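Local coordinates for protein uracil-dna glycosylase (Deinococcus radiodurans, PDB 4UQM) that adopts the alpha/beta fold of the uracil-DNA glycosylase superfamily and is seen here with nucleic acid bound at one end of its parallel sheet, at residues V75-L80 / E226-A231; L139-V144 / D165-A170; F180-S185 / K192-K197; I202-P207 / F216-F221. The protein carries 1 engineered substitution. All coordinates share one frame; numbering follows the deposited sequence.

All four contacts are built on one parallel sheet, whose strands run in the order 138-142, 77-81, 179-183, 200-204. Contact 1 uses the second strand, and contacts 2, 3 and 4 are nested in the chain between its two segments. Contacts 2 and 3 lie with centres about 10 Å apart, and K169 CE of contact 2 meets L193 CD2 of contact 3 at 3.8 Å. Contacts 1 and 4 share helix 220-230. The turns that follow the neighbouring strands of contacts 3 and 4 hold one phosphate of DT11 of chain B between them, whereas the nearest atoms of contacts 1 and 2 stay about 9 and 10 Å from the nucleic acid.

Contact 1 (V75-L80 / E226-A231); sequences VKVLIL and EALEKA
Its CB already directed at the strand, L228 turns CG anti to the carbonyl carbon (chi1 -68°), and the two methyls spread over K76 and V77, while V77 places CG2 opposite its own carbonyl carbon, on the side of its backbone N. These choices bring two methyls together in a classic alpha/beta setting, with the last turn of helix 220-230 laid against the beginning of the parallel strand 77-81. V77 CG2 and L228 CD1 approach to 3.8 Å, the two side chains crossing at about a right angle.

The second branch of the leucine goes to the residue just before the strand. L228 CD2 rests 3.8 Å from the carbonyl K76 O and 4.2 Å from K76 CB, so this one side chain fits over both backbone and side chain of its neighbour. The lysine's long chain runs on past the contact, and its NZ is bonded to G234 O. V77 belongs to the face of the sheet that also carries I181; the next residue, L78, turns to the other face and packs on helix 160-172.

On the helix itself, K230 NZ forms a salt bridge with E226 OE2 at 3.1 Å, one turn earlier, taking the anti lone pair of that oxygen, the one directed away from E226 OE1.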
loop_
_atom_site.group_PDB
_atom_site.type_symbol
_atom_site.label_atom_id
_atom_site.label_comp_id
_atom_site.label_asym_id
_atom_site.label_seq_id
_atom_site.Cartn_x
_atom_site.Cartn_y
_atom_site.Cartn_z
ATOM N N VAL A 75 1.717 11.383 5.420
ATOM C CA VAL A 75 0.936 10.164 5.654
ATOM C C VAL A 75 -0.070 10.374 6.791
ATOM O O VAL A 75 0.311 10.709 7.891
ATOM C CB VAL A 75 1.845 8.954 5.992
ATOM C CG1 VAL A 75 1.033 7.709 6.267
ATOM C CG2 VAL A 75 2.827 8.682 4.871
ATOM N N LYS A 76 -1.343 10.155 6.499
ATOM C CA LYS A 76 -2.337 10.045 7.512
ATOM C C LYS A 76 -3.047 8.709 7.563
ATOM O O LYS A 76 -3.602 8.363 8.624
ATOM C CB LYS A 76 -3.291 11.217 7.471
ATOM C CG LYS A 76 -4.157 11.332 6.303
ATOM C CD LYS A 76 -4.933 12.680 6.437
ATOM C CE LYS A 76 -6.141 12.767 5.556
ATOM N NZ LYS A 76 -6.683 14.134 5.777
ATOM N N VAL A 77 -3.022 7.976 6.448
ATOM C CA VAL A 77 -3.590 6.618 6.400
ATOM C C VAL A 77 -2.596 5.749 5.677
ATOM O O VAL A 77 -2.016 6.184 4.663
ATOM C CB VAL A 77 -4.936 6.585 5.641
ATOM C CG1 VAL A 77 -5.483 5.150 5.545
ATOM C CG2 VAL A 77 -5.959 7.526 6.293
ATOM N N LEU A 78 -2.296 4.581 6.236
ATOM C CA LEU A 78 -1.426 3.647 5.572
ATOM C C LEU A 78 -2.243 2.399 5.285
ATOM O O LEU A 78 -2.679 1.752 6.183
ATOM C CB LEU A 78 -0.190 3.334 6.440
ATOM C CG LEU A 78 0.916 2.502 5.776
ATOM C CD1 LEU A 78 2.219 2.669 6.515
ATOM C CD2 LEU A 78 0.534 1.013 5.707
ATOM N N ILE A 79 -2.475 2.134 4.007
ATOM C CA ILE A 79 -3.144 0.931 3.533
ATOM C C ILE A 79 -2.074 -0.089 3.209
ATOM O O ILE A 79 -1.159 0.208 2.457
ATOM C CB ILE A 79 -4.089 1.167 2.326
ATOM C CG1 ILE A 79 -5.289 1.959 2.820
ATOM C CG2 ILE A 79 -4.513 -0.105 1.608
ATOM C CD1 ILE A 79 -6.254 2.371 1.753
ATOM N N LEU A 80 -2.176 -1.295 3.766
ATOM C CA LEU A 80 -1.195 -2.331 3.518
ATOM C C LEU A 80 -1.871 -3.599 3.016
ATOM O O LEU A 80 -2.653 -4.215 3.738
ATOM C CB LEU A 80 -0.410 -2.634 4.791
ATOM C CG LEU A 80 0.838 -3.508 4.646
ATOM C CD1 LEU A 80 1.868 -2.854 3.772
ATOM C CD2 LEU A 80 1.443 -3.928 5.935
ATOM N N GLU A 226 -13.584 8.438 11.049
ATOM C CA GLU A 226 -13.968 8.781 12.410
ATOM C C GLU A 226 -12.722 8.950 13.303
ATOM O O GLU A 226 -12.623 9.911 14.059
ATOM C CB GLU A 226 -14.930 7.728 12.942
ATOM C CG GLU A 226 -15.381 7.950 14.386
ATOM C CD GLU A 226 -16.418 6.937 14.862
ATOM O OE1 GLU A 226 -16.800 6.035 14.048
ATOM O OE2 GLU A 226 -16.874 7.050 16.032
ATOM N N ALA A 227 -11.753 8.045 13.154
ATOM C CA ALA A 227 -10.508 8.169 13.905
ATOM C C ALA A 227 -9.743 9.456 13.559
ATOM O O ALA A 227 -9.176 10.124 14.438
ATOM C CB ALA A 227 -9.620 6.942 13.690
ATOM N N LEU A 228 -9.635 9.764 12.264
ATOM C CA LEU A 228 -8.945 10.997 11.862
ATOM C C LEU A 228 -9.633 12.203 12.472
ATOM O O LEU A 228 -8.986 13.076 13.042
ATOM C CB LEU A 228 -8.874 11.124 10.356
ATOM C CG LEU A 228 -7.962 10.091 9.669
ATOM C CD1 LEU A 228 -8.169 10.055 8.166
ATOM C CD2 LEU A 228 -6.511 10.359 10.047
ATOM N N GLU A 229 -10.964 12.228 12.368
ATOM C CA GLU A 229 -11.707 13.384 12.849
ATOM C C GLU A 229 -11.557 13.567 14.340
ATOM O O GLU A 229 -11.373 14.703 14.808
ATOM C CB GLU A 229 -13.161 13.213 12.480
ATOM C CG GLU A 229 -13.401 13.454 11.016
ATOM C CD GLU A 229 -14.730 12.883 10.523
ATOM O OE1 GLU A 229 -15.523 12.439 11.343
ATOM O OE2 GLU A 229 -14.948 12.753 9.308
ATOM N N LYS A 230 -11.576 12.479 15.091
ATOM C CA LYS A 230 -11.420 12.579 16.551
ATOM C C LYS A 230 -10.040 13.097 16.977
ATOM O O LYS A 230 -9.910 13.669 18.062
ATOM C CB LYS A 230 -11.712 11.246 17.240
ATOM C CG LYS A 230 -13.124 10.713 17.019
ATOM C CD LYS A 230 -14.228 11.452 17.745
ATOM C CE LYS A 230 -15.595 10.930 17.295
ATOM N NZ LYS A 230 -15.737 9.454 17.567
ATOM N N ALA A 231 -9.032 12.911 16.108
ATOM C CA ALA A 231 -7.688 13.457 16.328
ATOM C C ALA A 231 -7.443 14.853 15.730
ATOM O O ALA A 231 -6.333 15.360 15.765
ATOM C CB ALA A 231 -6.638 12.463 15.814
#

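Contact 2 (L139-V144 / D165-A170); sequences LLLNAV and DAVIKA
V167 is where segment 165-170 of helix 160-172 meets L139 and L141, in a beta-alpha-beta crossover that leads from strand 138-142 through the helix to strand 179-183, passing over strand 77-81, which lies between them. D165 points its CB away from the strand; its OD1 forms a salt bridge with K190, and its carbonyl O receives K169 N at 2.8 Å. A166 faces helix 25-35, touching E34. At V167 the bond to CB is directed at the strand, and CG1 lies anti to the backbone N (chi1 172°), which lodges it beside two leucine tips. V167 CG1 is 3.7 Å from L141 CD2 and 4.2 Å from L139 CD2; both leucines slant across the valine. W27 of helix 25-35 touches V167 and L139 as well. With buried methyls alone in touch, the contact rests on dispersion and the exclusion of water, forces that favour close fit without prescribing a direction as a hydrogen bond would.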
loop_
_atom_site.group_PDB
_atom_site.type_symbol
_atom_site.label_atom_id
_atom_site.label_comp_id
_atom_site.label_asym_id
_atom_site.label_seq_id
_atom_site.Cartn_x
_atom_site.Cartn_y
_atom_site.Cartn_z
ATOM N N LEU A 139 -1.092 6.336 2.003
ATOM C CA LEU A 139 0.034 5.595 1.503
ATOM C C LEU A 139 -0.466 4.213 1.098
ATOM O O LEU A 139 -0.928 3.459 1.940
ATOM C CB LEU A 139 1.127 5.516 2.574
ATOM C CG LEU A 139 2.413 4.793 2.181
ATOM C CD1 LEU A 139 3.202 5.546 1.135
ATOM C CD2 LEU A 139 3.312 4.694 3.415
ATOM N N LEU A 140 -0.356 3.917 -0.189
ATOM C CA LEU A 140 -0.879 2.678 -0.750
ATOM C C LEU A 140 0.223 1.630 -0.887
ATOM O O LEU A 140 0.857 1.492 -1.928
ATOM C CB LEU A 140 -1.582 3.006 -2.080
ATOM C CG LEU A 140 -2.830 3.899 -1.944
ATOM C CD1 LEU A 140 -3.213 4.422 -3.304
ATOM C CD2 LEU A 140 -3.940 3.057 -1.401
ATOM N N LEU A 141 0.432 0.910 0.187
ATOM C CA LEU A 141 1.574 -0.003 0.346
ATOM C C LEU A 141 1.121 -1.457 0.202
ATOM O O LEU A 141 -0.023 -1.783 0.396
ATOM C CB LEU A 141 2.253 0.225 1.701
ATOM C CG LEU A 141 3.744 -0.085 1.887
ATOM C CD1 LEU A 141 4.593 0.729 0.903
ATOM C CD2 LEU A 141 4.183 0.143 3.343
ATOM N N ASN A 142 2.084 -2.322 -0.104
ATOM C CA ASN A 142 1.924 -3.784 0.086
ATOM C C ASN A 142 3.071 -4.286 0.940
ATOM O O ASN A 142 4.140 -3.663 0.966
ATOM C CB ASN A 142 1.988 -4.483 -1.276
ATOM C CG ASN A 142 0.701 -4.383 -2.085
ATOM O OD1 ASN A 142 -0.371 -4.702 -1.593
ATOM N ND2 ASN A 142 0.812 -4.022 -3.384
ATOM N N ALA A 143 2.841 -5.407 1.636
ATOM C CA ALA A 143 3.870 -5.968 2.454
ATOM C C ALA A 143 5.116 -6.375 1.673
ATOM O O ALA A 143 6.253 -6.322 2.226
ATOM C CB ALA A 143 3.331 -7.139 3.265
ATOM N N VAL A 144 4.876 -6.849 0.455
ATOM C CA VAL A 144 5.905 -7.283 -0.479
ATOM C C VAL A 144 5.702 -6.432 -1.710
ATOM O O VAL A 144 4.550 -6.230 -2.139
ATOM C CB VAL A 144 5.739 -8.817 -0.765
ATOM C CG1 VAL A 144 6.412 -9.288 -2.036
ATOM C CG2 VAL A 144 6.157 -9.605 0.476
ATOM N N ASP A 165 8.681 -3.439 7.035
ATOM C CA ASP A 165 8.744 -3.160 8.509
ATOM C C ASP A 165 9.324 -1.768 8.774
ATOM O O ASP A 165 8.824 -1.025 9.606
ATOM C CB ASP A 165 9.640 -4.175 9.258
ATOM C CG ASP A 165 8.990 -5.563 9.472
ATOM O OD1 ASP A 165 7.777 -5.719 9.231
ATOM O OD2 ASP A 165 9.768 -6.444 9.927
ATOM N N ALA A 166 10.423 -1.429 8.085
ATOM C CA ALA A 166 11.063 -0.134 8.285
ATOM C C ALA A 166 10.152 1.018 7.875
ATOM O O ALA A 166 10.122 2.066 8.557
ATOM C CB ALA A 166 12.410 -0.072 7.559
ATOM N N VAL A 167 9.368 0.830 6.827
ATOM C CA VAL A 167 8.406 1.860 6.412
ATOM C C VAL A 167 7.333 2.047 7.488
ATOM O O VAL A 167 7.064 3.168 7.919
ATOM C CB VAL A 167 7.781 1.532 5.057
ATOM C CG1 VAL A 167 6.642 2.496 4.706
ATOM C CG2 VAL A 167 8.822 1.511 3.930
ATOM N N ILE A 168 6.769 0.942 7.960
ATOM C CA ILE A 168 5.785 0.936 9.068
ATOM C C ILE A 168 6.367 1.627 10.285
ATOM O O ILE A 168 5.726 2.475 10.893
ATOM C CB ILE A 168 5.416 -0.509 9.471
ATOM C CG1 ILE A 168 4.531 -1.180 8.407
ATOM C CG2 ILE A 168 4.762 -0.558 10.868
ATOM C CD1 ILE A 168 3.095 -0.701 8.413
ATOM N N LYS A 169 7.600 1.258 10.668
ATOM C CA LYS A 169 8.247 1.866 11.814
ATOM C C LYS A 169 8.431 3.379 11.655
ATOM O O LYS A 169 8.246 4.110 12.626
ATOM C CB LYS A 169 9.597 1.191 12.130
ATOM C CG LYS A 169 9.380 -0.216 12.744
ATOM C CD LYS A 169 10.709 -0.894 13.014
ATOM C CE LYS A 169 10.641 -2.434 13.029
ATOM N NZ LYS A 169 11.973 -3.109 13.050
ATOM N N ALA A 170 8.782 3.845 10.446
ATOM C CA ALA A 170 8.974 5.289 10.243
ATOM C C ALA A 170 7.657 6.060 10.409
ATOM O O ALA A 170 7.612 7.158 10.999
ATOM C CB ALA A 170 9.527 5.546 8.873
#

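Contact 3 (F180-S185 / K192-K197); sequences FILWGS and KLITGK. With nucleotides of chain B.
F180 and I194 have their CA atoms 8.2 Å apart where the chain, having left strand 179-183, returns past it in a loop. Here the isoleucine covers one face of the phenyl ring. Its CG1 stands above the ring centre, a CH-pi contact with I194 CG1 4.0 Å from the F180 centroid and 10° off the normal. CG2, anti to the backbone N of I194, lies above the CD1-CE1 edge, 3.6 Å from F180 CE1. On the same face, I194 CD1 sits 3.7 Å from F180 CG, the two side chains sliding past each other in opposite directions. This is the connection between the adjacent parallel strands 179-183 and 200-204 of the alpha/beta sheet. L182, two residues along the strand, meets the isoleucine tip to tip, L182 CD1 to I194 CD1. Past the strand end, G184 adopts a positive phi of 105°, and S185 N donates to OP2 of DT11 of chain B at 2.8 Å, in a nearly straight bond.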
loop_
_atom_site.group_PDB
_atom_site.type_symbol
_atom_site.label_atom_id
_atom_site.label_comp_id
_atom_site.label_asym_id
_atom_site.label_seq_id
_atom_site.Cartn_x
_atom_site.Cartn_y
_atom_site.Cartn_z
ATOM N N PHE A 180 -3.677 2.897 10.331
ATOM C CA PHE A 180 -3.125 1.793 9.593
ATOM C C PHE A 180 -4.213 0.795 9.291
ATOM O O PHE A 180 -4.836 0.262 10.228
ATOM C CB PHE A 180 -2.038 1.091 10.424
ATOM C CG PHE A 180 -0.822 1.951 10.766
ATOM C CD1 PHE A 180 -0.861 2.913 11.771
ATOM C CD2 PHE A 180 0.372 1.759 10.088
ATOM C CE1 PHE A 180 0.275 3.621 12.112
ATOM C CE2 PHE A 180 1.530 2.498 10.399
ATOM C CZ PHE A 180 1.462 3.439 11.409
ATOM N N ILE A 181 -4.412 0.521 8.012
ATOM C CA ILE A 181 -5.396 -0.462 7.532
ATOM C C ILE A 181 -4.630 -1.655 6.976
ATOM O O ILE A 181 -3.946 -1.554 5.980
ATOM C CB ILE A 181 -6.322 0.135 6.420
ATOM C CG1 ILE A 181 -7.023 1.408 6.924
ATOM C CG2 ILE A 181 -7.294 -0.914 5.888
ATOM C CD1 ILE A 181 -7.776 2.107 5.789
ATOM N N LEU A 182 -4.762 -2.802 7.677
ATOM C CA LEU A 182 -3.976 -4.011 7.358
ATOM C C LEU A 182 -4.939 -4.982 6.715
ATOM O O LEU A 182 -5.832 -5.546 7.394
ATOM C CB LEU A 182 -3.349 -4.563 8.640
ATOM C CG LEU A 182 -2.536 -3.528 9.454
ATOM C CD1 LEU A 182 -1.935 -4.215 10.691
ATOM C CD2 LEU A 182 -1.457 -2.863 8.608
ATOM N N TRP A 183 -4.757 -5.206 5.411
ATOM C CA TRP A 183 -5.616 -6.087 4.642
ATOM C C TRP A 183 -4.906 -7.384 4.314
ATOM O O TRP A 183 -4.050 -7.407 3.420
ATOM C CB TRP A 183 -6.040 -5.415 3.320
ATOM C CG TRP A 183 -7.150 -4.361 3.553
ATOM C CD1 TRP A 183 -8.015 -4.270 4.616
ATOM C CD2 TRP A 183 -7.513 -3.321 2.648
ATOM N NE1 TRP A 183 -8.913 -3.221 4.417
ATOM C CE2 TRP A 183 -8.604 -2.631 3.210
ATOM C CE3 TRP A 183 -7.035 -2.912 1.407
ATOM C CZ2 TRP A 183 -9.188 -1.542 2.537
ATOM C CZ3 TRP A 183 -7.613 -1.839 0.779
ATOM C CH2 TRP A 183 -8.643 -1.165 1.352
ATOM N N GLY A 184 -5.308 -8.450 5.000
ATOM C CA GLY A 184 -4.798 -9.788 4.762
ATOM C C GLY A 184 -3.829 -10.264 5.823
ATOM O O GLY A 184 -3.223 -9.478 6.579
ATOM N N SER A 185 -3.634 -11.580 5.838
ATOM C CA SER A 185 -2.815 -12.182 6.870
ATOM C C SER A 185 -1.359 -11.697 6.828
ATOM O O SER A 185 -0.721 -11.516 7.866
ATOM C CB SER A 185 -2.871 -13.690 6.749
ATOM O OG SER A 185 -4.215 -14.161 6.942
ATOM N N LYS A 192 2.080 -5.761 15.426
ATOM C CA LYS A 192 2.918 -5.561 16.597
ATOM C C LYS A 192 3.871 -4.362 16.563
ATOM O O LYS A 192 4.305 -3.884 17.616
ATOM C CB LYS A 192 3.731 -6.840 16.920
ATOM C CG LYS A 192 4.787 -7.209 15.895
ATOM C CD LYS A 192 5.755 -8.273 16.406
ATOM C CE LYS A 192 6.985 -7.613 17.034
ATOM N NZ LYS A 192 7.946 -8.519 17.696
ATOM N N LEU A 193 4.165 -3.879 15.354
ATOM C CA LEU A 193 5.057 -2.729 15.199
ATOM C C LEU A 193 4.331 -1.419 15.455
ATOM O O LEU A 193 4.995 -0.374 15.574
ATOM C CB LEU A 193 5.602 -2.692 13.756
ATOM C CG LEU A 193 6.417 -3.920 13.351
ATOM C CD1 LEU A 193 6.838 -3.794 11.897
ATOM C CD2 LEU A 193 7.561 -4.196 14.293
ATOM N N ILE A 194 2.991 -1.426 15.420
ATOM C CA ILE A 194 2.205 -0.205 15.552
ATOM C C ILE A 194 1.895 0.075 17.049
ATOM O O ILE A 194 0.897 -0.324 17.612
ATOM C CB ILE A 194 0.970 -0.221 14.655
ATOM C CG1 ILE A 194 1.408 -0.481 13.188
ATOM C CG2 ILE A 194 0.255 1.124 14.756
ATOM C CD1 ILE A 194 0.360 -1.137 12.376
ATOM N N THR A 195 2.838 0.719 17.699
ATOM C CA THR A 195 2.789 0.979 19.135
ATOM C C THR A 195 2.501 2.424 19.483
ATOM O O THR A 195 2.273 2.744 20.658
ATOM C CB THR A 195 4.174 0.684 19.724
ATOM O OG1 THR A 195 5.146 1.496 19.038
ATOM C CG2 THR A 195 4.539 -0.752 19.556
ATOM N N GLY A 196 2.511 3.321 18.501
ATOM C CA GLY A 196 2.331 4.741 18.825
ATOM C C GLY A 196 0.996 5.011 19.511
ATOM O O GLY A 196 -0.049 4.524 19.023
ATOM N N LYS A 197 1.016 5.781 20.611
ATOM C CA LYS A 197 -0.193 5.971 21.431
ATOM C C LYS A 197 -1.343 6.624 20.647
ATOM O O LYS A 197 -2.519 6.398 20.952
ATOM C CB LYS A 197 0.085 6.786 22.706
ATOM C CG LYS A 197 0.542 8.241 22.530
ATOM C CD LYS A 197 0.761 8.961 23.881
ATOM P P DT B 11 -6.155 -13.237 3.605
ATOM O OP1 DT B 11 -6.940 -12.150 4.221
ATOM O OP2 DT B 11 -4.671 -13.240 3.783
ATOM O "O5'" DT B 11 -6.686 -14.616 4.235
ATOM C "C5'" DT B 11 -8.066 -14.692 4.655
ATOM C "C4'" DT B 11 -8.227 -16.014 5.372
ATOM O "O4'" DT B 11 -8.162 -17.105 4.411
ATOM C "C3'" DT B 11 -7.130 -16.284 6.406
ATOM O "O3'" DT B 11 -7.711 -17.121 7.398
ATOM C "C2'" DT B 11 -6.220 -17.265 5.699
ATOM C "C1'" DT B 11 -7.256 -18.047 4.889
ATOM N N1 DT B 11 -6.753 -18.860 3.773
ATOM C C2 DT B 11 -7.358 -20.080 3.562
ATOM O O2 DT B 11 -8.338 -20.449 4.183
ATOM N N3 DT B 11 -6.804 -20.824 2.555
ATOM C C4 DT B 11 -5.717 -20.479 1.762
ATOM O O4 DT B 11 -5.338 -21.234 0.878
ATOM C C5 DT B 11 -5.128 -19.198 2.046
ATOM C C7 DT B 11 -3.954 -18.745 1.232
ATOM C C6 DT B 11 -5.668 -18.459 3.020
#

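Contact 4 (I202-P207 / F216-F221); sequences IESGHP and FGTRPF. With nucleotides of chain B.
I202 and P220 supply the apolar part of this contact, between the last strand of the sheet and the first turn of helix 220-230. Their side chains cross at about a right angle: I202 CG2 lies 4.0 Å from P220 CB, and I202 CD1 comes 3.8 Å from P220 O. Nearer the strand end, S204 CB packs on T218 CG2 at 3.9 Å.

The polar part is mediated by water. S204 OG, set between its backbone N and carbonyl carbon (chi1 71°), stands too far from T218 OG1 for a direct bond, and one water spans the interval, donating to S204 OG at 2.7 Å and to T218 OG1 at 2.8 Å. Each hydroxyl is engaged a second time: S204 OG donates to G205 O at 2.8 Å, tilted 21° from the carbonyl plane, and T218 OG1 is bonded to F215 O.

Ligand binding follows directly along the chain. H206 N donates to OP1 of DT11 of chain B at 2.9 Å, with an angle of 159° at the hydrogen. H206 and P207 open the His-Pro-Ser-Pro signature of family-1 uracil-DNA glycosylases, and H206 ND1 is bonded to S208 N.

Side chains thus join strand and helix by apolar contact and a shared water, while the phosphate is held through the main-chain N-H of H206, a bond that does not use the imidazole.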
loop_
_atom_site.group_PDB
_atom_site.type_symbol
_atom_site.label_atom_id
_atom_site.label_comp_id
_atom_site.label_asym_id
_atom_site.label_seq_id
_atom_site.Cartn_x
_atom_site.Cartn_y
_atom_site.Cartn_z
ATOM N N ILE A 202 -6.776 -0.828 11.960
ATOM C CA ILE A 202 -7.944 -1.500 11.446
ATOM C C ILE A 202 -7.452 -2.698 10.658
ATOM O O ILE A 202 -6.577 -2.559 9.800
ATOM C CB ILE A 202 -8.754 -0.540 10.548
ATOM C CG1 ILE A 202 -9.257 0.613 11.374
ATOM C CG2 ILE A 202 -9.919 -1.289 9.889
ATOM C CD1 ILE A 202 -9.755 1.798 10.560
ATOM N N GLU A 203 -7.983 -3.890 10.936
ATOM C CA GLU A 203 -7.478 -5.076 10.278
ATOM C C GLU A 203 -8.621 -5.930 9.799
ATOM O O GLU A 203 -9.662 -6.030 10.449
ATOM C CB GLU A 203 -6.478 -5.836 11.163
ATOM C CG GLU A 203 -7.040 -6.471 12.362
ATOM C CD GLU A 203 -5.942 -7.032 13.269
ATOM O OE1 GLU A 203 -4.957 -7.624 12.788
ATOM O OE2 GLU A 203 -5.993 -6.745 14.440
ATOM N N SER A 204 -8.384 -6.604 8.682
ATOM C CA SER A 204 -9.370 -7.544 8.142
ATOM C C SER A 204 -8.723 -8.476 7.158
ATOM O O SER A 204 -7.529 -8.376 6.882
ATOM C CB SER A 204 -10.521 -6.819 7.410
ATOM O OG SER A 204 -10.093 -6.263 6.186
ATOM N N GLY A 205 -9.524 -9.370 6.607
ATOM C CA GLY A 205 -9.088 -10.089 5.431
ATOM C C GLY A 205 -8.871 -9.171 4.228
ATOM O O GLY A 205 -9.370 -8.032 4.136
ATOM N N HIS A 206 -8.161 -9.704 3.257
ATOM C CA HIS A 206 -7.886 -9.006 2.035
ATOM C C HIS A 206 -9.120 -8.880 1.146
ATOM O O HIS A 206 -9.997 -9.750 1.159
ATOM C CB HIS A 206 -6.744 -9.822 1.346
ATOM C CG HIS A 206 -6.097 -9.146 0.191
ATOM N ND1 HIS A 206 -6.671 -9.140 -1.052
ATOM C CD2 HIS A 206 -4.940 -8.443 0.087
ATOM C CE1 HIS A 206 -5.889 -8.485 -1.888
ATOM N NE2 HIS A 206 -4.834 -8.054 -1.220
ATOM N N PRO A 207 -9.182 -7.809 0.335
ATOM C CA PRO A 207 -10.403 -7.649 -0.490
ATOM C C PRO A 207 -10.488 -8.526 -1.777
ATOM O O PRO A 207 -11.476 -8.492 -2.485
ATOM C CB PRO A 207 -10.339 -6.185 -0.903
ATOM C CG PRO A 207 -8.863 -5.801 -0.830
ATOM C CD PRO A 207 -8.363 -6.586 0.363
ATOM N N PHE A 216 -15.731 -7.957 3.473
ATOM C CA PHE A 216 -17.006 -7.255 3.420
ATOM C C PHE A 216 -17.587 -7.018 4.797
ATOM O O PHE A 216 -17.538 -7.886 5.654
ATOM C CB PHE A 216 -17.994 -8.023 2.581
ATOM C CG PHE A 216 -17.710 -8.026 1.112
ATOM C CD1 PHE A 216 -17.192 -6.901 0.441
ATOM C CD2 PHE A 216 -18.035 -9.156 0.384
ATOM C CE1 PHE A 216 -16.981 -6.940 -0.933
ATOM C CE2 PHE A 216 -17.851 -9.174 -0.996
ATOM C CZ PHE A 216 -17.302 -8.081 -1.638
ATOM N N GLY A 217 -18.130 -5.820 4.985
ATOM C CA GLY A 217 -18.807 -5.471 6.264
ATOM C C GLY A 217 -17.884 -4.955 7.355
ATOM O O GLY A 217 -18.343 -4.561 8.457
ATOM N N THR A 218 -16.582 -4.840 7.065
ATOM C CA THR A 218 -15.645 -4.398 8.068
ATOM C C THR A 218 -15.547 -2.860 8.168
ATOM O O THR A 218 -14.947 -2.337 9.116
ATOM C CB THR A 218 -14.255 -5.000 7.837
ATOM O OG1 THR A 218 -13.790 -4.668 6.523
ATOM C CG2 THR A 218 -14.340 -6.535 8.017
ATOM N N ARG A 219 -16.154 -2.148 7.220
ATOM C CA ARG A 219 -16.275 -0.663 7.302
ATOM C C ARG A 219 -14.992 0.082 7.601
ATOM O O ARG A 219 -14.968 0.942 8.449
ATOM C CB ARG A 219 -17.332 -0.325 8.354
ATOM C CG ARG A 219 -18.695 -0.871 7.975
ATOM C CD ARG A 219 -19.841 -0.149 8.692
ATOM N NE ARG A 219 -20.007 1.184 8.094
ATOM C CZ ARG A 219 -20.796 2.173 8.480
ATOM N NH1 ARG A 219 -21.637 2.049 9.495
ATOM N NH2 ARG A 219 -20.742 3.313 7.802
ATOM N N PRO A 220 -13.924 -0.205 6.863
ATOM C CA PRO A 220 -12.647 0.391 7.235
ATOM C C PRO A 220 -12.605 1.906 6.902
ATOM O O PRO A 220 -11.842 2.654 7.496
ATOM C CB PRO A 220 -11.659 -0.406 6.400
ATOM C CG PRO A 220 -12.436 -0.814 5.188
ATOM C CD PRO A 220 -13.798 -1.120 5.707
ATOM N N PHE A 221 -13.372 2.318 5.908
ATOM C CA PHE A 221 -13.281 3.685 5.334
ATOM C C PHE A 221 -13.937 4.693 6.291
ATOM O O PHE A 221 -13.346 5.748 6.635
ATOM C CB PHE A 221 -13.845 3.703 3.916
ATOM C CG PHE A 221 -13.264 2.629 3.031
ATOM C CD1 PHE A 221 -11.931 2.708 2.580
ATOM C CD2 PHE A 221 -14.003 1.505 2.734
ATOM C CE1 PHE A 221 -11.363 1.700 1.816
ATOM C CE2 PHE A 221 -13.428 0.479 1.942
ATOM C CZ PHE A 221 -12.101 0.588 1.526
ATOM P P DT B 11 -6.155 -13.237 3.605
ATOM O OP1 DT B 11 -6.940 -12.150 4.221
ATOM O OP2 DT B 11 -4.671 -13.240 3.783
ATOM O "O5'" DT B 11 -6.686 -14.616 4.235
ATOM C "C5'" DT B 11 -8.066 -14.692 4.655
ATOM C "C4'" DT B 11 -8.227 -16.014 5.372
ATOM O "O4'" DT B 11 -8.162 -17.105 4.411
ATOM C "C3'" DT B 11 -7.130 -16.284 6.406
ATOM O "O3'" DT B 11 -7.711 -17.121 7.398
ATOM C "C2'" DT B 11 -6.220 -17.265 5.699
ATOM C "C1'" DT B 11 -7.256 -18.047 4.889
ATOM N N1 DT B 11 -6.753 -18.860 3.773
ATOM C C2 DT B 11 -7.358 -20.080 3.562
ATOM O O2 DT B 11 -8.338 -20.449 4.183
ATOM N N3 DT B 11 -6.804 -20.824 2.555
ATOM C C4 DT B 11 -5.717 -20.479 1.762
ATOM O O4 DT B 11 -5.338 -21.234 0.878
ATOM C C5 DT B 11 -5.128 -19.198 2.046
ATOM C C7 DT B 11 -3.954 -18.745 1.232
ATOM C C6 DT B 11 -5.668 -18.459 3.020
HETATM O O HOH W 1 -11.132 -3.741 6.268
#